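Local coordinates for protein glycoside Hydrolase (Bacteroides uniformis, PDB 5T99) that is a family 2 glycoside hydrolase of an agarose metabolic pathway, probably releasing galactose residues from agarose-derived sugars, and binds the inhibitor galacto-isofagomine, at residues 747-759 / 802-814. Sequence-based numbering, arbitrary orientation.
Sequences EADNLVEFSVEGA and MNITATSKGLKTA
Two antiparallel strands, 751-758 and 802-807, pair in one sheet of the C-terminal beta-sandwich domain, with Phe-754 set against Ala-806 and Val-756 against Ile-804. Six backbone hydrogen bonds tie Glu-753 to Thr-807, Ser-755 to Thr-805 and Glu-757 to Asn-803, two to each pair; the bond from Glu-753 N to Thr-807 O, at 2.7 Å, is almost straight. Beyond the Glu-753/Thr-807 pair, the Ser-808 hydroxyl, with OG anti to the backbone N (chi1 -174°), donates to Leu-751 O at 2.6 Å, approaching from above the carbonyl plane. A water gives the same oxygen a second donor and accepts from Lys-809 N, joining the strand to the type II turn 808-811. On the face carrying Phe-754, Val-756, Ile-804 and Ala-806, Val-756 CG1 packs on Ile-804 CD1 at 3.6 Å, the two side chains lying alongside each other, and also meets Met-802 CG at 3.7 Å. Farther along, Ala-806 CB rests 3.8 Å from Phe-754 CD1, and Val-752 CG1 reaches the same methyl. Glu-753, Ser-755 and Glu-757, with Asn-803, Thr-805 and Thr-807, point to the other, more polar face. The apolar face packs on the second sheet: Val-756 and Met-802 meet Val-792, Phe-754 and Ile-804 meet Leu-790 of strand 787-793, and Ala-806 touches Leu-716 of strand 713-718. Within the sheet, strand 814-821 flanks 802-807, and strand 780-782 borders 751-758.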
loop_
_atom_site.group_PDB
_atom_site.type_symbol
_atom_site.label_atom_id
_atom_site.label_comp_id
_atom_site.label_asym_id
_atom_site.label_seq_id
_atom_site.Cartn_x
_atom_site.Cartn_y
_atom_site.Cartn_z
ATOM N N GLU A 747 14.288 12.071 23.864
ATOM C CA GLU A 747 15.154 10.892 23.742
ATOM C C GLU A 747 14.715 9.723 24.633
ATOM O O GLU A 747 15.430 8.729 24.760
ATOM C CB GLU A 747 16.609 11.300 24.013
ATOM C CG GLU A 747 17.129 12.325 23.007
ATOM C CD GLU A 747 18.582 12.725 23.221
ATOM O OE1 GLU A 747 19.007 12.838 24.393
ATOM O OE2 GLU A 747 19.300 12.941 22.208
ATOM N N ALA A 748 13.518 9.811 25.205
ATOM C CA ALA A 748 13.068 8.819 26.176
ATOM C C ALA A 748 12.904 7.422 25.561
ATOM O O ALA A 748 12.435 7.294 24.419
ATOM C CB ALA A 748 11.763 9.273 26.812
ATOM N N ASP A 749 13.297 6.396 26.322
ATOM C CA ASP A 749 13.172 4.993 25.905
ATOM C C ASP A 749 12.528 4.111 26.987
ATOM O O ASP A 749 12.812 2.919 27.093
ATOM C CB ASP A 749 14.535 4.432 25.439
ATOM C CG ASP A 749 15.572 4.291 26.576
ATOM O OD1 ASP A 749 15.297 4.668 27.735
ATOM O OD2 ASP A 749 16.683 3.791 26.288
ATOM N N ASN A 750 11.623 4.707 27.755
ATOM C CA ASN A 750 10.985 4.025 28.860
ATOM C C ASN A 750 10.129 2.865 28.361
ATOM O O ASN A 750 9.352 3.017 27.415
ATOM C CB ASN A 750 10.081 4.984 29.634
ATOM C CG ASN A 750 10.839 6.147 30.239
ATOM O OD1 ASN A 750 11.297 7.041 29.529
ATOM N ND2 ASN A 750 10.961 6.148 31.559
ATOM N N LEU A 751 10.276 1.718 29.016
ATOM C CA LEU A 751 9.404 0.577 28.802
ATOM C C LEU A 751 7.995 0.870 29.308
ATOM O O LEU A 751 7.801 1.140 30.497
ATOM C CB LEU A 751 9.944 -0.649 29.537
ATOM C CG LEU A 751 9.148 -1.948 29.379
ATOM C CD1 LEU A 751 9.098 -2.378 27.919
ATOM C CD2 LEU A 751 9.771 -3.028 30.244
ATOM N N VAL A 752 7.019 0.791 28.406
ATOM C CA VAL A 752 5.616 0.995 28.750
ATOM C C VAL A 752 4.874 -0.336 28.644
ATOM O O VAL A 752 5.106 -1.102 27.723
ATOM C CB VAL A 752 4.988 2.061 27.834
ATOM C CG1 VAL A 752 3.534 2.331 28.215
ATOM C CG2 VAL A 752 5.820 3.342 27.884
ATOM N N GLU A 753 4.002 -0.611 29.607
ATOM C CA GLU A 753 3.208 -1.842 29.631
ATOM C C GLU A 753 1.752 -1.482 29.406
ATOM O O GLU A 753 1.308 -0.405 29.801
ATOM C CB GLU A 753 3.382 -2.593 30.958
ATOM C CG GLU A 753 4.850 -2.776 31.357
ATOM C CD GLU A 753 5.190 -4.120 31.979
ATOM O OE1 GLU A 753 6.326 -4.251 32.489
ATOM O OE2 GLU A 753 4.362 -5.048 31.948
ATOM N N PHE A 754 1.014 -2.375 28.759
ATOM C CA PHE A 754 -0.332 -2.050 28.319
ATOM C C PHE A 754 -1.322 -3.111 28.746
ATOM O O PHE A 754 -1.046 -4.313 28.712
ATOM C CB PHE A 754 -0.378 -1.873 26.802
ATOM C CG PHE A 754 0.578 -0.832 26.278
ATOM C CD1 PHE A 754 0.254 0.518 26.334
ATOM C CD2 PHE A 754 1.794 -1.204 25.719
ATOM C CE1 PHE A 754 1.116 1.476 25.840
ATOM C CE2 PHE A 754 2.667 -0.248 25.229
ATOM C CZ PHE A 754 2.327 1.093 25.295
ATOM N N SER A 755 -2.488 -2.640 29.144
ATOM C CA SER A 755 -3.571 -3.497 29.561
ATOM C C SER A 755 -4.814 -2.970 28.836
ATOM O O SER A 755 -5.035 -1.752 28.775
ATOM C CB SER A 755 -3.689 -3.453 31.097
ATOM O OG SER A 755 -4.943 -3.911 31.565
ATOM N N VAL A 756 -5.588 -3.889 28.265
ATOM C CA VAL A 756 -6.785 -3.555 27.500
ATOM C C VAL A 756 -7.945 -4.411 28.000
ATOM O O VAL A 756 -7.856 -5.637 27.983
ATOM C CB VAL A 756 -6.544 -3.792 25.992
ATOM C CG1 VAL A 756 -7.784 -3.446 25.174
ATOM C CG2 VAL A 756 -5.332 -2.986 25.532
ATOM N N GLU A 757 -9.019 -3.757 28.444
ATOM C CA GLU A 757 -10.169 -4.419 29.068
ATOM C C GLU A 757 -11.458 -3.965 28.383
ATOM O O GLU A 757 -11.532 -2.847 27.859
ATOM C CB GLU A 757 -10.276 -4.062 30.566
ATOM C CG GLU A 757 -8.993 -4.155 31.398
ATOM C CD GLU A 757 -8.839 -5.471 32.150
ATOM O OE1 GLU A 757 -8.625 -5.423 33.386
ATOM O OE2 GLU A 757 -8.933 -6.549 31.514
ATOM N N GLY A 758 -12.472 -4.826 28.421
ATOM C CA GLY A 758 -13.810 -4.487 27.946
ATOM C C GLY A 758 -14.063 -4.949 26.521
ATOM O O GLY A 758 -13.755 -6.089 26.177
ATOM N N ALA A 759 -14.620 -4.054 25.701
ATOM C CA ALA A 759 -15.112 -4.386 24.353
ATOM C C ALA A 759 -13.986 -4.320 23.312
ATOM O O ALA A 759 -13.912 -3.386 22.516
ATOM C CB ALA A 759 -16.266 -3.455 23.969
ATOM N N MET A 802 -13.972 0.108 25.454
ATOM C CA MET A 802 -12.721 -0.620 25.540
ATOM C C MET A 802 -11.811 0.281 26.353
ATOM O O MET A 802 -11.555 1.420 25.952
ATOM C CB MET A 802 -12.161 -0.863 24.147
ATOM C CG MET A 802 -10.786 -1.503 24.140
ATOM S SD MET A 802 -10.070 -1.933 22.541
ATOM C CE MET A 802 -11.189 -1.206 21.341
ATOM N N ASN A 803 -11.333 -0.225 27.490
ATOM C CA ASN A 803 -10.568 0.578 28.457
ATOM C C ASN A 803 -9.102 0.222 28.433
ATOM O O ASN A 803 -8.738 -0.920 28.686
ATOM C CB ASN A 803 -11.120 0.377 29.867
ATOM C CG ASN A 803 -12.598 0.695 29.951
ATOM O OD1 ASN A 803 -13.401 -0.154 30.338
ATOM N ND2 ASN A 803 -12.971 1.911 29.551
ATOM N N ILE A 804 -8.270 1.215 28.132
ATOM C CA ILE A 804 -6.832 1.032 28.006
ATOM C C ILE A 804 -6.146 1.607 29.242
ATOM O O ILE A 804 -6.531 2.665 29.732
ATOM C CB ILE A 804 -6.265 1.759 26.762
ATOM C CG1 ILE A 804 -7.158 1.554 25.524
ATOM C CG2 ILE A 804 -4.829 1.334 26.494
ATOM C CD1 ILE A 804 -7.534 0.120 25.208
ATOM N N THR A 805 -5.114 0.910 29.711
ATOM C CA THR A 805 -4.259 1.389 30.794
ATOM C C THR A 805 -2.801 1.221 30.370
ATOM O O THR A 805 -2.398 0.136 29.963
ATOM C CB THR A 805 -4.549 0.619 32.098
ATOM O OG1 THR A 805 -5.895 0.888 32.509
ATOM C CG2 THR A 805 -3.591 1.022 33.219
ATOM N N ALA A 806 -2.034 2.307 30.452
ATOM C CA ALA A 806 -0.608 2.302 30.118
ATOM C C ALA A 806 0.197 2.710 31.342
ATOM O O ALA A 806 -0.016 3.793 31.896
ATOM C CB ALA A 806 -0.319 3.242 28.957
ATOM N N THR A 807 1.114 1.831 31.748
ATOM C CA THR A 807 1.940 2.000 32.937
ATOM C C THR A 807 3.400 1.899 32.547
ATOM O O THR A 807 3.737 1.330 31.507
ATOM C CB THR A 807 1.653 0.907 33.985
ATOM O OG1 THR A 807 2.014 -0.375 33.467
ATOM C CG2 THR A 807 0.181 0.884 34.354
ATOM N N SER A 808 4.257 2.447 33.398
ATOM C CA SER A 808 5.703 2.445 33.189
ATOM C C SER A 808 6.364 2.760 34.535
ATOM O O SER A 808 5.912 3.655 35.248
ATOM C CB SER A 808 6.085 3.486 32.127
ATOM O OG SER A 808 7.463 3.430 31.786
ATOM N N LYS A 809 7.410 2.019 34.888
ATOM C CA LYS A 809 8.065 2.182 36.191
ATOM C C LYS A 809 8.519 3.628 36.444
ATOM O O LYS A 809 9.334 4.180 35.704
ATOM C CB LYS A 809 9.227 1.188 36.352
ATOM C CG LYS A 809 8.733 -0.221 36.677
ATOM C CD LYS A 809 9.770 -1.307 36.409
ATOM C CE LYS A 809 9.195 -2.696 36.690
ATOM N NZ LYS A 809 9.947 -3.783 35.996
ATOM N N GLY A 810 7.935 4.236 37.479
ATOM C CA GLY A 810 8.274 5.601 37.902
ATOM C C GLY A 810 7.542 6.753 37.224
ATOM O O GLY A 810 7.867 7.900 37.503
ATOM N N LEU A 811 6.576 6.464 36.337
ATOM C CA LEU A 811 5.807 7.508 35.619
ATOM C C LEU A 811 4.343 7.473 35.999
ATOM O O LEU A 811 3.843 6.444 36.455
ATOM C CB LEU A 811 5.919 7.344 34.094
ATOM C CG LEU A 811 7.321 7.210 33.486
ATOM C CD1 LEU A 811 7.213 7.142 31.969
ATOM C CD2 LEU A 811 8.250 8.346 33.903
ATOM N N LYS A 812 3.656 8.598 35.803
ATOM C CA LYS A 812 2.208 8.650 36.022
ATOM C C LYS A 812 1.485 7.779 34.984
ATOM O O LYS A 812 1.617 8.005 33.781
ATOM C CB LYS A 812 1.674 10.092 35.984
ATOM C CG LYS A 812 0.273 10.252 36.580
ATOM C CD LYS A 812 -0.323 11.646 36.365
ATOM N N THR A 813 0.753 6.779 35.481
ATOM C CA THR A 813 -0.124 5.915 34.691
ATOM C C THR A 813 -1.101 6.728 33.817
ATOM O O THR A 813 -1.550 7.800 34.225
ATOM C CB THR A 813 -0.917 4.973 35.638
ATOM O OG1 THR A 813 -0.017 4.058 36.275
ATOM C CG2 THR A 813 -1.993 4.182 34.909
ATOM N N ALA A 814 -1.402 6.221 32.617
ATOM C CA ALA A 814 -2.364 6.863 31.695
ATOM C C ALA A 814 -3.514 5.932 31.332
ATOM O O ALA A 814 -3.324 4.724 31.204
ATOM C CB ALA A 814 -1.654 7.312 30.437
HETATM O O HOH W 1 8.030 -0.439 33.176
#